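Local coordinates for protein ribosome biogenesis GTPase A (Thermotoga maritima, PDB 3CNL) that probably hydrolyses GTP as a circularly permuted GTPase needed for a late step of 50S ribosomal subunit assembly, at residues I191-S195 against I196-S200; D57-E61 against K62-K66. One frame throughout, in Å; residues are numbered along the deposited sequence.

Interaction 1 of 2, residues I191-S195 against I196-S200; sequences IFARS and IGIES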
loop_
_atom_site.group_PDB
_atom_site.type_symbol
_atom_site.label_atom_id
_atom_site.label_comp_id
_atom_site.label_asym_id
_atom_site.label_seq_id
_atom_site.Cartn_x
_atom_site.Cartn_y
_atom_site.Cartn_z
ATOM N N ILE A 191 -11.391 -8.947 9.242
ATOM C CA ILE A 191 -10.021 -8.498 9.511
ATOM C C ILE A 191 -10.036 -7.166 10.232
ATOM O O ILE A 191 -9.357 -7.002 11.256
ATOM C CB ILE A 191 -9.168 -8.403 8.215
ATOM C CG1 ILE A 191 -9.006 -9.778 7.576
ATOM C CG2 ILE A 191 -7.769 -7.776 8.507
ATOM C CD1 ILE A 191 -8.578 -9.696 6.116
ATOM N N PHE A 192 -10.845 -6.231 9.725
ATOM C CA PHE A 192 -11.014 -4.952 10.381
ATOM C C PHE A 192 -11.511 -5.122 11.828
ATOM O O PHE A 192 -10.899 -4.611 12.781
ATOM C CB PHE A 192 -11.966 -4.045 9.583
ATOM C CG PHE A 192 -12.238 -2.746 10.261
ATOM C CD1 PHE A 192 -11.285 -1.735 10.237
ATOM C CD2 PHE A 192 -13.426 -2.547 10.981
ATOM C CE1 PHE A 192 -11.516 -0.536 10.887
ATOM C CE2 PHE A 192 -13.665 -1.344 11.640
ATOM C CZ PHE A 192 -12.715 -0.342 11.592
ATOM N N ALA A 193 -12.611 -5.847 11.971
ATOM C CA ALA A 193 -13.288 -6.013 13.245
ATOM C C ALA A 193 -12.336 -6.594 14.265
ATOM O O ALA A 193 -12.235 -6.073 15.376
ATOM C CB ALA A 193 -14.498 -6.906 13.087
ATOM N N ARG A 194 -11.614 -7.646 13.881
ATOM C CA ARG A 194 -10.591 -8.211 14.755
ATOM C C ARG A 194 -9.486 -7.215 15.128
ATOM O O ARG A 194 -9.113 -7.146 16.292
ATOM C CB ARG A 194 -9.984 -9.478 14.153
ATOM C CG ARG A 194 -10.935 -10.679 14.186
ATOM C CD ARG A 194 -10.218 -11.931 14.701
ATOM N NE ARG A 194 -9.868 -11.817 16.123
ATOM C CZ ARG A 194 -8.844 -12.435 16.708
ATOM N NH1 ARG A 194 -8.028 -13.222 16.007
ATOM N NH2 ARG A 194 -8.627 -12.256 18.007
ATOM N N SER A 195 -8.986 -6.453 14.154
ATOM C CA SER A 195 -7.821 -5.567 14.338
ATOM C C SER A 195 -8.161 -4.369 15.219
ATOM O O SER A 195 -7.269 -3.713 15.756
ATOM C CB SER A 195 -7.258 -5.071 12.989
ATOM O OG SER A 195 -6.758 -6.134 12.166
ATOM N N ILE A 196 -9.451 -4.100 15.380
ATOM C CA ILE A 196 -9.896 -2.940 16.141
ATOM C C ILE A 196 -10.705 -3.334 17.394
ATOM O O ILE A 196 -10.926 -2.506 18.284
ATOM C CB ILE A 196 -10.639 -1.921 15.211
ATOM C CG1 ILE A 196 -10.490 -0.486 15.733
ATOM C CG2 ILE A 196 -12.083 -2.323 14.992
ATOM C CD1 ILE A 196 -11.166 0.543 14.903
ATOM N N GLY A 197 -11.134 -4.593 17.478
ATOM C CA GLY A 197 -11.861 -5.080 18.658
ATOM C C GLY A 197 -13.350 -5.319 18.477
ATOM O O GLY A 197 -13.995 -6.003 19.290
ATOM N N ILE A 198 -13.914 -4.738 17.429
ATOM C CA ILE A 198 -15.325 -4.918 17.114
ATOM C C ILE A 198 -15.672 -6.385 17.135
ATOM O O ILE A 198 -14.901 -7.231 16.676
ATOM C CB ILE A 198 -15.670 -4.413 15.698
ATOM C CG1 ILE A 198 -15.799 -2.907 15.669
ATOM C CG2 ILE A 198 -16.973 -5.049 15.173
ATOM C CD1 ILE A 198 -16.061 -2.389 14.283
ATOM N N GLU A 199 -16.829 -6.661 17.714
ATOM C CA GLU A 199 -17.597 -7.838 17.432
ATOM C C GLU A 199 -18.932 -7.202 17.112
ATOM O O GLU A 199 -19.423 -6.381 17.889
ATOM C CB GLU A 199 -17.683 -8.766 18.658
ATOM C CG GLU A 199 -16.388 -9.534 18.950
ATOM C CD GLU A 199 -16.419 -10.332 20.254
ATOM O OE1 GLU A 199 -17.509 -10.505 20.853
ATOM O OE2 GLU A 199 -15.335 -10.789 20.683
ATOM N N SER A 200 -19.444 -7.493 15.919
ATOM C CA SER A 200 -20.796 -7.140 15.466
ATOM C C SER A 200 -20.983 -7.929 14.167
ATOM O O SER A 200 -19.994 -8.272 13.532
ATOM C CB SER A 200 -20.930 -5.634 15.205
ATOM O OG SER A 200 -20.214 -5.250 14.028
#
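Ala-193 O and Gly-197 N make the one bond across this turn that is not weak, where helix 182-196 stops. Gly-197 N gives Ala-193 O a bond of 2.8 Å. Its N-H...O angle is bent, at 130°. Ile-196 N is held less well. It gives a weak bond to Phe-192 O at 3.0 Å and another weak one to Ala-193 O at 3.4 Å. Gly-197 N also has a weak, long second acceptor in Arg-194 O. Ile-198 N comes within 3.0 Å of Ala-193 O, but the angle is too poor for a bond. The helix ends at Gly-197, whose N bonds back to Ala-193 O. Gly-197 is the first residue past the helix and has positive phi, where a side chain would be jammed against the preceding carbonyl. Ser-195 OG is satisfied by Ser-244 O, and Ile-191 O is also within its reach.

Apolar groups close the turn. Phe-192 has CG trans to its own N (chi1 176°), which lays its ring beside Ile-196. Ile-196 CG2 sits over one ring face, toward the rim, in a CH-pi contact 4.2 Å from the centroid of the Phe-192 ring. Ile-196 CD1 touches Phe-192 CZ at 3.8 Å. Ile-198 CD1 approaches Phe-192 CE2 obliquely, at 3.7 Å. Ile-198 CG2 packs on Ala-193 CB, also at 3.7 Å. Phe-231 meets the Phe-192 ring edge-to-face. A serine in place of Phe-192 would probably leave Ile-196 CG2 and Ile-198 CD1 without their shared aromatic partner and open a gap beside Phe-231.

Much of the hydrogen bonding at this end is bent or weak. The chemistry implies that the turn depends on apolar packing across it as well as on its backbone bonds.

Interaction 2 of 2, residues D57-E61 against K62-K66; sequences DIADE and KTTKK. With GNP (phosphoaminophosphonic acid-guanylate ester), chain B.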
loop_
_atom_site.group_PDB
_atom_site.type_symbol
_atom_site.label_atom_id
_atom_site.label_comp_id
_atom_site.label_asym_id
_atom_site.label_seq_id
_atom_site.Cartn_x
_atom_site.Cartn_y
_atom_site.Cartn_z
ATOM N N ASP A 57 2.037 6.182 9.887
ATOM C CA ASP A 57 1.235 7.101 10.692
ATOM C C ASP A 57 -0.198 6.606 10.955
ATOM O O ASP A 57 -0.802 6.968 11.971
ATOM C CB ASP A 57 1.244 8.496 10.073
ATOM C CG ASP A 57 0.621 8.521 8.704
ATOM O OD1 ASP A 57 1.025 7.703 7.873
ATOM O OD2 ASP A 57 -0.277 9.351 8.461
ATOM N N ILE A 58 -0.717 5.754 10.065
ATOM C CA ILE A 58 -2.063 5.189 10.199
ATOM C C ILE A 58 -2.031 3.669 10.462
ATOM O O ILE A 58 -3.082 3.001 10.449
ATOM C CB ILE A 58 -2.976 5.548 8.992
ATOM C CG1 ILE A 58 -2.381 5.071 7.648
ATOM C CG2 ILE A 58 -3.270 7.070 8.966
ATOM C CD1 ILE A 58 -3.242 5.366 6.454
ATOM N N ALA A 59 -0.833 3.152 10.738
ATOM C CA ALA A 59 -0.612 1.731 11.043
ATOM C C ALA A 59 -0.447 1.524 12.538
ATOM O O ALA A 59 -0.029 2.430 13.249
ATOM C CB ALA A 59 0.643 1.223 10.327
ATOM N N ASP A 60 -0.739 0.311 13.004
ATOM C CA ASP A 60 -0.445 -0.054 14.395
ATOM C C ASP A 60 1.065 -0.148 14.637
ATOM O O ASP A 60 1.731 -1.037 14.110
ATOM C CB ASP A 60 -1.094 -1.378 14.757
ATOM C CG ASP A 60 -0.801 -1.778 16.175
ATOM O OD1 ASP A 60 -0.116 -2.810 16.369
ATOM O OD2 ASP A 60 -1.216 -1.020 17.087
ATOM N N GLU A 61 1.581 0.758 15.473
ATOM C CA GLU A 61 3.018 0.908 15.712
ATOM C C GLU A 61 3.708 -0.371 16.187
ATOM O O GLU A 61 4.792 -0.709 15.718
ATOM C CB GLU A 61 3.283 2.070 16.672
ATOM C CG GLU A 61 2.860 3.410 16.097
ATOM C CD GLU A 61 3.551 4.583 16.753
ATOM O OE1 GLU A 61 3.296 4.820 17.940
ATOM O OE2 GLU A 61 4.345 5.288 16.086
ATOM N N LYS A 62 3.054 -1.103 17.079
ATOM C CA LYS A 62 3.555 -2.382 17.561
ATOM C C LYS A 62 3.727 -3.413 16.434
ATOM O O LYS A 62 4.743 -4.094 16.350
ATOM C CB LYS A 62 2.607 -2.904 18.634
ATOM C CG LYS A 62 3.123 -4.087 19.442
ATOM C CD LYS A 62 2.027 -4.627 20.357
ATOM C CE LYS A 62 0.829 -5.206 19.562
ATOM N NZ LYS A 62 -0.010 -4.194 18.805
ATOM N N THR A 63 2.721 -3.513 15.569
ATOM C CA THR A 63 2.733 -4.443 14.440
ATOM C C THR A 63 3.805 -4.029 13.401
ATOM O O THR A 63 4.487 -4.882 12.843
ATOM C CB THR A 63 1.334 -4.489 13.792
ATOM O OG1 THR A 63 0.341 -4.682 14.810
ATOM C CG2 THR A 63 1.232 -5.615 12.775
ATOM N N THR A 64 3.942 -2.728 13.155
ATOM C CA THR A 64 4.977 -2.222 12.242
ATOM C C THR A 64 6.371 -2.618 12.713
ATOM O O THR A 64 7.167 -3.110 11.920
ATOM C CB THR A 64 4.923 -0.704 12.042
ATOM O OG1 THR A 64 3.649 -0.335 11.493
ATOM C CG2 THR A 64 6.042 -0.241 11.074
ATOM N N LYS A 65 6.672 -2.407 13.993
ATOM C CA LYS A 65 7.971 -2.850 14.513
ATOM C C LYS A 65 8.206 -4.341 14.281
ATOM O O LYS A 65 9.306 -4.740 13.880
ATOM C CB LYS A 65 8.158 -2.483 15.984
ATOM C CG LYS A 65 9.602 -2.717 16.461
ATOM C CD LYS A 65 10.585 -1.835 15.692
ATOM C CE LYS A 65 11.750 -2.652 15.176
ATOM N NZ LYS A 65 13.031 -1.877 15.239
ATOM N N LYS A 66 7.196 -5.169 14.506
ATOM C CA LYS A 66 7.348 -6.606 14.253
ATOM C C LYS A 66 7.626 -6.918 12.790
ATOM O O LYS A 66 8.329 -7.887 12.465
ATOM C CB LYS A 66 6.106 -7.387 14.710
ATOM C CG LYS A 66 6.014 -7.638 16.228
ATOM C CD LYS A 66 6.933 -8.792 16.674
ATOM C CE LYS A 66 6.687 -9.232 18.152
ATOM N NZ LYS A 66 7.797 -10.125 18.640
HETATM P PG GNP B . -1.424 4.831 -7.560
HETATM O O1G GNP B . -0.265 4.044 -8.128
HETATM O O2G GNP B . -2.635 3.957 -7.288
HETATM O O3G GNP B . -1.690 6.021 -8.474
HETATM N N3B GNP B . -1.202 5.584 -6.184
HETATM P PB GNP B . 0.155 5.927 -5.458
HETATM O O1B GNP B . 0.865 4.669 -5.077
HETATM O O2B GNP B . 0.919 6.875 -6.323
HETATM O O3A GNP B . -0.268 6.652 -4.165
HETATM P PA GNP B . -0.471 8.173 -3.882
HETATM O O1A GNP B . 0.810 8.815 -3.543
HETATM O O2A GNP B . -1.286 8.833 -4.914
HETATM O "O5'" GNP B . -1.276 8.163 -2.549
HETATM C "C5'" GNP B . -2.529 7.477 -2.409
HETATM C "C4'" GNP B . -3.255 8.062 -1.202
HETATM O "O4'" GNP B . -2.532 7.794 0.035
HETATM C "C3'" GNP B . -3.452 9.568 -1.201
HETATM O "O3'" GNP B . -4.707 9.850 -0.598
HETATM C "C2'" GNP B . -2.320 10.050 -0.309
HETATM O "O2'" GNP B . -2.634 11.300 0.259
HETATM C "C1'" GNP B . -2.281 8.970 0.767
HETATM N N9 GNP B . -0.977 8.766 1.391
HETATM C C8 GNP B . 0.230 8.631 0.735
HETATM N N7 GNP B . 1.233 8.425 1.555
HETATM C C5 GNP B . 0.635 8.438 2.834
HETATM C C6 GNP B . 1.192 8.266 4.131
HETATM O O6 GNP B . 2.381 8.073 4.441
HETATM N N1 GNP B . 0.218 8.335 5.144
HETATM C C2 GNP B . -1.134 8.546 4.929
HETATM N N2 GNP B . -1.935 8.589 6.015
HETATM N N3 GNP B . -1.669 8.696 3.730
HETATM C C4 GNP B . -0.729 8.639 2.736
HETATM O O HOH W 1 3.262 2.144 12.323
HETATM O O HOH W 2 0.585 0.141 18.919
#
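Asp-60 turns its flat carboxylate to Lys-62 and Thr-63. Lys-62 NZ reaches OD1 of Asp-60 on the syn side, close to the plane, in a salt bridge of 2.8 Å. Thr-63 N comes from above the plane, 43° out of it, and bonds to Asp-60 OD1 at 3.0 Å. These two donors grip one oxygen. Thr-63 OG1 is modelled 2.5 Å from the same Asp-60 OD1, a doubtfully short distance. A water donates to the other oxygen, Asp-60 OD2.

At the nucleotide, the Asp-57 carboxylate meets the flat guanine base. It takes two hydrogen bonds, N1 of GNP to Asp-57 OD1 at 2.9 Å and N2 of GNP to Asp-57 OD2 at 3.1 Å. Ile-58 CD1 lies near N2. Asp-57 ends the Asn-Lys-Val-Asp sequence, the NKxD guanine-recognition motif of GTPases.

Past this motif the chain enters helix 61-73, and Asp-60 is its N-cap. The bond from Thr-63 N to Asp-60 OD1 is the capping bond. Asp-60 CG is trans to its own N (chi1 180°), which brings OD1 to the first turn. Lys-62 bends at its last two torsions to return to that oxygen. Thr-64 N bonds to Asp-60 O at 2.9 Å, and Lys-65 N to Glu-61 O at 3.1 Å. Ser-244 OG holds Asp-60 N. Thr-64 OG1 is 2.6 Å from a water that also bonds weakly to Ala-59 O.

In the fold
From the N terminus, interaction 2 comes first. It lies after strand 48-54 of the central sheet, where the chain leaves the guanine pocket and starts helix 61-73. Interaction 1 comes much later, where helix 182-196 ends and the chain turns toward helix 202-212. Each closes a local turn, one at a helix start and one at a helix end. They are in series and neither nest nor cross. The centres of interaction 1 and interaction 2 are about 17 Å apart. The nearest atoms of interaction 1 and interaction 2 are about 7 Å apart. Ser-244, near the C-terminal end of the model, contacts both. It thus links the nucleotide-binding part to the helices that follow.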